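Local coordinates for protein succinate dehydrogenase subunit B (Mycolicibacterium smegmatis MC2 51, PDB 6LUM) that probably serves as the iron-sulfur subunit of succinate dehydrogenase, passing electrons from succinate oxidation through its three iron-sulfur clusters towards the membrane-bound part of the complex, at residues Leu57-His61 with Thr72-Ser76; Ser189-Phe194 with Asp225-Cys230; Lys144-Ser150 with Asp211-Arg217. One frame throughout, in Å; residues are numbered along the deposited sequence.

Contact 1. Residues Leu57-His61 with Thr72-Ser76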
# COMPACT_ATOMS: atom_id res chain seq x y z
N LEU J 57 -9.56 5.56 45.98
CA LEU J 57 -8.81 6.73 45.57
C LEU J 57 -8.64 7.70 46.73
O LEU J 57 -7.56 8.26 46.91
CB LEU J 57 -9.50 7.42 44.40
CG LEU J 57 -8.59 8.23 43.49
CD1 LEU J 57 -7.50 7.34 42.96
CD2 LEU J 57 -9.39 8.82 42.37
N ASN J 58 -9.69 7.92 47.51
CA ASN J 58 -9.56 8.77 48.69
C ASN J 58 -8.53 8.21 49.65
O ASN J 58 -7.76 8.96 50.25
CB ASN J 58 -10.91 8.92 49.38
CG ASN J 58 -11.92 9.62 48.53
OD1 ASN J 58 -11.76 9.74 47.32
ND2 ASN J 58 -12.99 10.08 49.15
N LEU J 59 -8.49 6.88 49.79
CA LEU J 59 -7.54 6.30 50.73
C LEU J 59 -6.11 6.39 50.21
O LEU J 59 -5.18 6.67 50.98
CB LEU J 59 -7.90 4.86 51.03
CG LEU J 59 -9.26 4.55 51.66
CD1 LEU J 59 -9.12 3.30 52.45
CD2 LEU J 59 -9.73 5.68 52.53
N LEU J 60 -5.90 6.16 48.92
CA LEU J 60 -4.57 6.31 48.36
C LEU J 60 -4.11 7.76 48.39
O LEU J 60 -2.92 8.03 48.54
CB LEU J 60 -4.54 5.77 46.93
CG LEU J 60 -4.80 4.28 46.75
CD1 LEU J 60 -4.92 3.96 45.29
CD2 LEU J 60 -3.69 3.50 47.34
N HIS J 61 -5.04 8.70 48.26
CA HIS J 61 -4.70 10.11 48.43
C HIS J 61 -4.27 10.39 49.85
O HIS J 61 -3.30 11.12 50.08
CB HIS J 61 -5.88 10.99 48.06
CG HIS J 61 -5.97 11.30 46.60
ND1 HIS J 61 -7.16 11.63 45.98
CD2 HIS J 61 -5.02 11.34 45.64
CE1 HIS J 61 -6.94 11.85 44.70
NE2 HIS J 61 -5.65 11.69 44.47
N THR J 72 3.33 6.67 43.95
CA THR J 72 2.77 7.29 42.77
C THR J 72 1.68 6.41 42.18
O THR J 72 1.65 5.20 42.38
CB THR J 72 3.84 7.55 41.71
OG1 THR J 72 4.19 6.32 41.09
CG2 THR J 72 5.06 8.14 42.34
N PHE J 73 0.77 7.04 41.45
CA PHE J 73 -0.30 6.38 40.73
C PHE J 73 -0.97 7.44 39.87
O PHE J 73 -0.78 8.64 40.09
CB PHE J 73 -1.31 5.72 41.67
CG PHE J 73 -1.93 6.65 42.66
CD1 PHE J 73 -1.28 6.97 43.82
CD2 PHE J 73 -3.18 7.17 42.44
CE1 PHE J 73 -1.85 7.82 44.72
CE2 PHE J 73 -3.75 8.01 43.35
CZ PHE J 73 -3.09 8.34 44.48
N ARG J 74 -1.73 6.99 38.89
CA ARG J 74 -2.39 7.89 37.96
C ARG J 74 -3.83 8.11 38.39
O ARG J 74 -4.47 7.21 38.92
CB ARG J 74 -2.35 7.32 36.55
CG ARG J 74 -0.98 7.24 35.98
CD ARG J 74 -1.02 6.71 34.59
NE ARG J 74 0.29 6.78 33.95
CZ ARG J 74 0.90 5.74 33.41
NH1 ARG J 74 0.33 4.55 33.43
NH2 ARG J 74 2.08 5.89 32.84
N ARG J 75 -4.32 9.33 38.20
CA ARG J 75 -5.72 9.66 38.41
C ARG J 75 -5.95 11.04 37.83
O ARG J 75 -5.07 11.89 37.91
CB ARG J 75 -6.10 9.62 39.89
CG ARG J 75 -5.89 10.91 40.65
CD ARG J 75 -4.43 11.18 40.93
NE ARG J 75 -4.25 12.41 41.69
CZ ARG J 75 -4.08 13.60 41.14
NH1 ARG J 75 -4.04 13.74 39.83
NH2 ARG J 75 -3.93 14.66 41.91
N SER J 76 -7.09 11.23 37.18
CA SER J 76 -7.46 12.56 36.70
C SER J 76 -8.81 13.02 37.23
O SER J 76 -8.86 13.99 37.98
CB SER J 76 -7.47 12.55 35.18
OG SER J 76 -7.80 13.81 34.63

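Contact 2. Residues Ser189-Phe194 with Asp225-Cys230. With F3S (Fe3-s4 cluster), chain B.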
# COMPACT_ATOMS: atom_id res chain seq x y z
N SER J 189 0.15 -14.96 28.49
CA SER J 189 0.89 -16.04 27.86
C SER J 189 1.91 -15.48 26.88
O SER J 189 2.19 -14.28 26.84
CB SER J 189 -0.06 -17.01 27.18
OG SER J 189 -0.91 -17.63 28.12
N GLU J 190 2.50 -16.36 26.08
CA GLU J 190 3.55 -15.99 25.14
C GLU J 190 2.94 -15.53 23.82
O GLU J 190 1.72 -15.49 23.65
CB GLU J 190 4.51 -17.15 24.93
CG GLU J 190 5.14 -17.65 26.20
CD GLU J 190 6.07 -16.63 26.81
OE1 GLU J 190 6.76 -15.93 26.05
OE2 GLU J 190 6.11 -16.53 28.05
N GLY J 191 3.79 -15.21 22.85
CA GLY J 191 3.32 -14.63 21.62
C GLY J 191 2.89 -13.19 21.86
O GLY J 191 3.19 -12.59 22.89
N SER J 192 2.17 -12.64 20.88
CA SER J 192 1.62 -11.29 21.01
C SER J 192 0.15 -11.31 20.63
O SER J 192 -0.22 -10.98 19.51
CB SER J 192 2.40 -10.32 20.16
OG SER J 192 3.71 -10.15 20.67
N TYR J 193 -0.70 -11.66 21.59
CA TYR J 193 -2.13 -11.51 21.42
C TYR J 193 -2.47 -10.03 21.38
O TYR J 193 -1.92 -9.24 22.13
CB TYR J 193 -2.85 -12.21 22.57
CG TYR J 193 -4.35 -12.23 22.51
CD1 TYR J 193 -5.02 -12.39 21.34
CD2 TYR J 193 -5.08 -12.13 23.67
CE1 TYR J 193 -6.38 -12.42 21.31
CE2 TYR J 193 -6.43 -12.16 23.64
CZ TYR J 193 -7.07 -12.31 22.47
OH TYR J 193 -8.43 -12.34 22.45
N PHE J 194 -3.37 -9.65 20.47
CA PHE J 194 -3.81 -8.27 20.41
C PHE J 194 -4.44 -7.85 21.72
O PHE J 194 -3.93 -6.97 22.42
CB PHE J 194 -4.79 -8.08 19.27
CG PHE J 194 -4.15 -7.73 17.97
CD1 PHE J 194 -3.23 -6.71 17.89
CD2 PHE J 194 -4.45 -8.44 16.83
CE1 PHE J 194 -2.64 -6.40 16.70
CE2 PHE J 194 -3.86 -8.13 15.65
CZ PHE J 194 -2.95 -7.11 15.58
N ASP J 225 -2.12 -14.59 15.83
CA ASP J 225 -2.25 -13.90 17.10
C ASP J 225 -3.39 -12.90 17.09
O ASP J 225 -3.33 -11.86 17.74
CB ASP J 225 -0.95 -13.19 17.46
CG ASP J 225 -0.59 -12.12 16.48
OD1 ASP J 225 -0.07 -12.45 15.39
OD2 ASP J 225 -0.83 -10.93 16.78
N GLY J 226 -4.44 -13.20 16.33
CA GLY J 226 -5.57 -12.32 16.23
C GLY J 226 -6.69 -12.78 17.12
O GLY J 226 -6.51 -12.95 18.32
N VAL J 227 -7.86 -13.03 16.53
CA VAL J 227 -9.05 -13.27 17.33
C VAL J 227 -9.23 -14.74 17.67
O VAL J 227 -10.08 -15.08 18.49
CB VAL J 227 -10.27 -12.70 16.59
CG1 VAL J 227 -10.71 -13.61 15.49
CG2 VAL J 227 -11.38 -12.38 17.54
N TRP J 228 -8.43 -15.62 17.08
CA TRP J 228 -8.55 -17.06 17.30
C TRP J 228 -7.79 -17.53 18.52
O TRP J 228 -7.84 -18.72 18.83
CB TRP J 228 -8.05 -17.83 16.08
CG TRP J 228 -8.65 -17.41 14.80
CD1 TRP J 228 -8.00 -16.87 13.75
CD2 TRP J 228 -10.02 -17.49 14.42
NE1 TRP J 228 -8.87 -16.60 12.74
CE2 TRP J 228 -10.13 -16.98 13.14
CE3 TRP J 228 -11.17 -17.95 15.06
CZ2 TRP J 228 -11.33 -16.91 12.47
CZ3 TRP J 228 -12.35 -17.88 14.40
CH2 TRP J 228 -12.43 -17.37 13.12
N ARG J 229 -7.08 -16.65 19.21
CA ARG J 229 -6.39 -16.98 20.45
C ARG J 229 -7.24 -16.74 21.68
O ARG J 229 -6.78 -16.99 22.78
CB ARG J 229 -5.11 -16.17 20.57
CG ARG J 229 -4.10 -16.49 19.53
CD ARG J 229 -2.73 -16.04 19.94
NE ARG J 229 -2.33 -16.59 21.23
CZ ARG J 229 -1.14 -16.39 21.78
NH1 ARG J 229 -0.24 -15.65 21.15
NH2 ARG J 229 -0.85 -16.92 22.95
N CYS J 230 -8.46 -16.26 21.52
CA CYS J 230 -9.35 -16.13 22.66
C CYS J 230 -9.80 -17.51 23.10
O CYS J 230 -10.38 -18.25 22.31
CB CYS J 230 -10.55 -15.26 22.29
SG CYS J 230 -11.72 -14.99 23.60
FE1 F3S B . -9.08 -13.29 27.42
FE3 F3S B . -11.17 -14.47 25.55
FE4 F3S B . -11.93 -12.26 27.47
S1 F3S B . -9.14 -15.09 26.17
S2 F3S B . -10.28 -12.22 28.92
S3 F3S B . -10.42 -12.45 25.91
S4 F3S B . -13.10 -13.75 26.34

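Contact 3. Residues Lys144-Ser150 with Asp211-Arg217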
# COMPACT_ATOMS: atom_id res chain seq x y z
N LYS J 144 -5.70 -0.29 13.08
CA LYS J 144 -6.12 0.90 12.34
C LYS J 144 -7.43 1.43 12.89
O LYS J 144 -8.47 1.33 12.23
CB LYS J 144 -6.26 0.59 10.86
CG LYS J 144 -4.95 0.32 10.15
CD LYS J 144 -5.13 0.44 8.66
CE LYS J 144 -6.48 -0.09 8.24
NZ LYS J 144 -6.97 0.58 7.01
N PRO J 145 -7.42 2.00 14.08
CA PRO J 145 -8.66 2.42 14.74
C PRO J 145 -9.16 3.79 14.30
O PRO J 145 -9.53 4.62 15.12
CB PRO J 145 -8.25 2.43 16.21
CG PRO J 145 -6.86 2.86 16.16
CD PRO J 145 -6.25 2.28 14.92
N PHE J 146 -9.20 4.02 13.00
CA PHE J 146 -9.69 5.28 12.46
C PHE J 146 -10.52 4.99 11.22
O PHE J 146 -10.38 3.96 10.58
CB PHE J 146 -8.55 6.23 12.12
CG PHE J 146 -7.37 5.57 11.50
CD1 PHE J 146 -7.36 5.26 10.17
CD2 PHE J 146 -6.26 5.28 12.25
CE1 PHE J 146 -6.27 4.66 9.60
CE2 PHE J 146 -5.17 4.68 11.69
CZ PHE J 146 -5.18 4.37 10.36
N LEU J 147 -11.39 5.93 10.89
CA LEU J 147 -12.27 5.76 9.75
C LEU J 147 -11.49 5.98 8.46
O LEU J 147 -10.98 7.07 8.22
CB LEU J 147 -13.43 6.75 9.83
CG LEU J 147 -14.75 6.28 9.22
CD1 LEU J 147 -15.48 5.43 10.23
CD2 LEU J 147 -15.59 7.44 8.79
N VAL J 148 -11.38 4.94 7.65
CA VAL J 148 -10.77 5.04 6.34
C VAL J 148 -11.89 5.22 5.31
O VAL J 148 -12.87 4.47 5.32
CB VAL J 148 -9.93 3.81 6.02
CG1 VAL J 148 -9.35 3.91 4.63
CG2 VAL J 148 -8.82 3.66 7.03
N THR J 149 -11.74 6.22 4.45
CA THR J 149 -12.80 6.62 3.52
C THR J 149 -12.20 7.05 2.19
O THR J 149 -11.01 6.86 1.92
CB THR J 149 -13.67 7.72 4.13
OG1 THR J 149 -12.83 8.76 4.65
CG2 THR J 149 -14.57 7.16 5.22
N SER J 150 -13.04 7.66 1.36
CA SER J 150 -12.78 7.76 -0.08
C SER J 150 -11.66 8.74 -0.41
O SER J 150 -10.60 8.34 -0.91
CB SER J 150 -14.06 8.17 -0.80
OG SER J 150 -13.82 8.38 -2.17
N ASP J 211 -17.43 2.90 6.44
CA ASP J 211 -16.02 2.55 6.50
C ASP J 211 -15.65 1.72 5.28
O ASP J 211 -16.46 0.95 4.77
CB ASP J 211 -15.71 1.77 7.79
CG ASP J 211 -14.24 1.78 8.12
OD1 ASP J 211 -13.53 2.70 7.68
OD2 ASP J 211 -13.78 0.86 8.83
N GLU J 212 -14.43 1.90 4.81
CA GLU J 212 -13.95 1.23 3.61
C GLU J 212 -12.69 0.41 3.87
O GLU J 212 -11.86 0.24 2.98
CB GLU J 212 -13.68 2.24 2.50
CG GLU J 212 -14.76 3.27 2.34
CD GLU J 212 -14.37 4.36 1.37
OE1 GLU J 212 -13.34 4.20 0.69
OE2 GLU J 212 -15.10 5.37 1.29
N ALA J 213 -12.52 -0.07 5.10
CA ALA J 213 -11.41 -0.96 5.40
C ALA J 213 -11.85 -2.07 6.34
O ALA J 213 -11.02 -2.62 7.07
CB ALA J 213 -10.24 -0.19 6.00
N ALA J 214 -13.14 -2.40 6.34
CA ALA J 214 -13.61 -3.51 7.15
C ALA J 214 -12.89 -4.80 6.79
O ALA J 214 -12.47 -5.56 7.67
CB ALA J 214 -15.11 -3.69 6.99
N ALA J 215 -12.72 -5.05 5.49
CA ALA J 215 -12.05 -6.28 5.06
C ALA J 215 -10.59 -6.28 5.46
O ALA J 215 -10.05 -7.33 5.85
CB ALA J 215 -12.20 -6.44 3.56
N GLU J 216 -9.93 -5.13 5.42
CA GLU J 216 -8.52 -5.08 5.79
C GLU J 216 -8.34 -5.26 7.29
O GLU J 216 -7.40 -5.91 7.75
CB GLU J 216 -7.91 -3.76 5.34
CG GLU J 216 -6.41 -3.83 5.12
CD GLU J 216 -5.61 -3.76 6.39
OE1 GLU J 216 -6.09 -3.11 7.34
OE2 GLU J 216 -4.52 -4.36 6.45
N ARG J 217 -9.25 -4.70 8.09
CA ARG J 217 -9.20 -4.93 9.53
C ARG J 217 -9.46 -6.39 9.86
O ARG J 217 -8.76 -6.99 10.67
CB ARG J 217 -10.19 -4.03 10.25
CG ARG J 217 -9.69 -2.64 10.48
CD ARG J 217 -10.74 -1.79 11.12
NE ARG J 217 -10.37 -0.39 11.03
CZ ARG J 217 -10.84 0.45 10.12
NH1 ARG J 217 -11.72 0.03 9.23
NH2 ARG J 217 -10.43 1.70 10.12

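Contact 1. Residues Leu57-His61 with Thr72-Ser76
Phe73 and His61 meet inside the N-terminal 2Fe-2S domain, a plant-type ferredoxin (beta-grasp) fold, where helix 56-67 packs on the loop that leads to the 2Fe-2S cluster. Their rings are oblique, planes 43° apart, with His61 CD2 3.8 Å from Phe73 CZ and lying at the edge of the Phe73 ring. Two helix leucines complete the grip on Phe73. Leu60 brings its CB, rather than its branched end, to 4.3 Å from the ring centroid in an off-centre CH-pi contact. Leu57 has CG anti to the backbone N (chi1 -154°) and sends CD1 to Phe73 CE2, 3.8 Å away; its side chain touches the cluster. The His61 ring also meets that of His217 of subunit A, and within the chain it stacks on Trp65. Arg75 bends at chi2 and crosses the imidazole at about a right angle, its guanidinium plane nearly perpendicular to the ring. Its NE donates to His61 NE2 over 3.2 Å. With an alanine in place of His61, Arg75 NE would probably lose this acceptor and a gap would open beside Phe73 CZ. The bond is bent (140°): Arg75 NE lies in the imidazole plane, but His61 NE2 stands out of the guanidinium plane.

Contact 2. Residues Ser189-Phe194 with Asp225-Cys230
Arg229 runs alongside Tyr193 to reach the backbone of Glu190, from the segment that carries a ligand of the 3Fe-4S cluster. Its CB lies 3.9 Å from Tyr193 CD1, and from there the two side chains slide past each other in opposite directions, with ring and guanidinium planes 40° apart. A bend at chi3 (56°) then turns the end of the chain to the backbone of Glu190. CZ comes 3.5 Å from Glu190 O, and NH1 donates to that oxygen at 3.2 Å, with Glu190 O lying almost in the guanidinium plane. NH1 also lies beside Gly191 CA. NH2 points to Glu190 O as well, though its position is less certain, and pairs in a salt bridge with Asp118 of subunit D.

The aromatic ring alongside faces the cluster with its hydroxyl. In Tyr193 a chi1 of -177° turns the ring away from its own N, so that its edge faces Gly226 O and its OH comes to 3.6 Å from Cys230 CB. Cys230 SG holds iron FE3 of the cluster at 2.1 Å, so Tyr193 walls the pocket close to a metal ligand. Both segments are loops: Tyr193 and Arg229 rest on Val186 of helix 185-188, Phe194 packs on helix 214-221, and Val227 and Trp228 lean on helix 246-258.

Contact 3. Residues Lys144-Ser150 with Asp211-Arg217
Lys144 O is gripped by the guanidinium of Arg217. NE donates to it over 2.8 Å; Lys144 O lies in the guanidinium plane, while NE stands 29° off the carbonyl plane, and NH2 adds a second bond of 2.9 Å, although the placement of that nitrogen is less sure. The Arg217 side chain, extended from CG to NE, spans from the first turn of helix 214-221 to the loop 144-150, just where Pro145 sits at the centre of an inverse gamma turn.

Further along, the two backbones are tied at Val148. Its N donates to Asp211 OD1 at 3.1 Å, met nearly along the C-O bond of the carboxylate, while its O receives the N-H of Glu212 at 3.0 Å. A chi1 of -161° in Asp211 swings the carboxylate to the loop. Val148 CB also packs against Ala213 CB, 4.0 Å away; Ala213 is at the N-cap position of the helix. The Glu212 side chain, extended beyond CG, lies alongside the backbone of Thr149 and Ser150, with CD 3.5 Å from Thr149 CA.

At the other end the Lys144 side chain, bent at chi3, passes over Ala213 and crosses Glu216 at about a right angle; its NZ forms a long salt bridge of 3.8 Å with Glu216 OE1. Subunit D packs on Asp211 and Glu212, and Lys153 of subunit A bonds to Leu147 O. The join is thus mainly polar, loop main-chain groups meeting Arg217, Asp211 and the Glu212 backbone, with Val148-Ala213 as its one clear apolar pair.

Overall arrangement
Contact 1 belongs to the 2Fe-2S domain and is the buried one of the three: aromatic and leucine packing with a single histidine-arginine bond. Contacts 2 and 3 lie on the other side of the chain's centre, are partly buried, and rely more on arginines that hold backbone carbonyls. Those two are neighbours, with nearest atoms about 7 Å apart, and their segments alternate along the sequence. Helix 214-221 links them: it begins in contact 3, and Phe194 of contact 2 packs on it. Both touch subunit D, whereas contacts 1 and 3 both meet subunit A. Contact 2 carries a cluster ligand, whereas contact 1 touches its cluster through Leu57 and Ser76 without supplying a ligand.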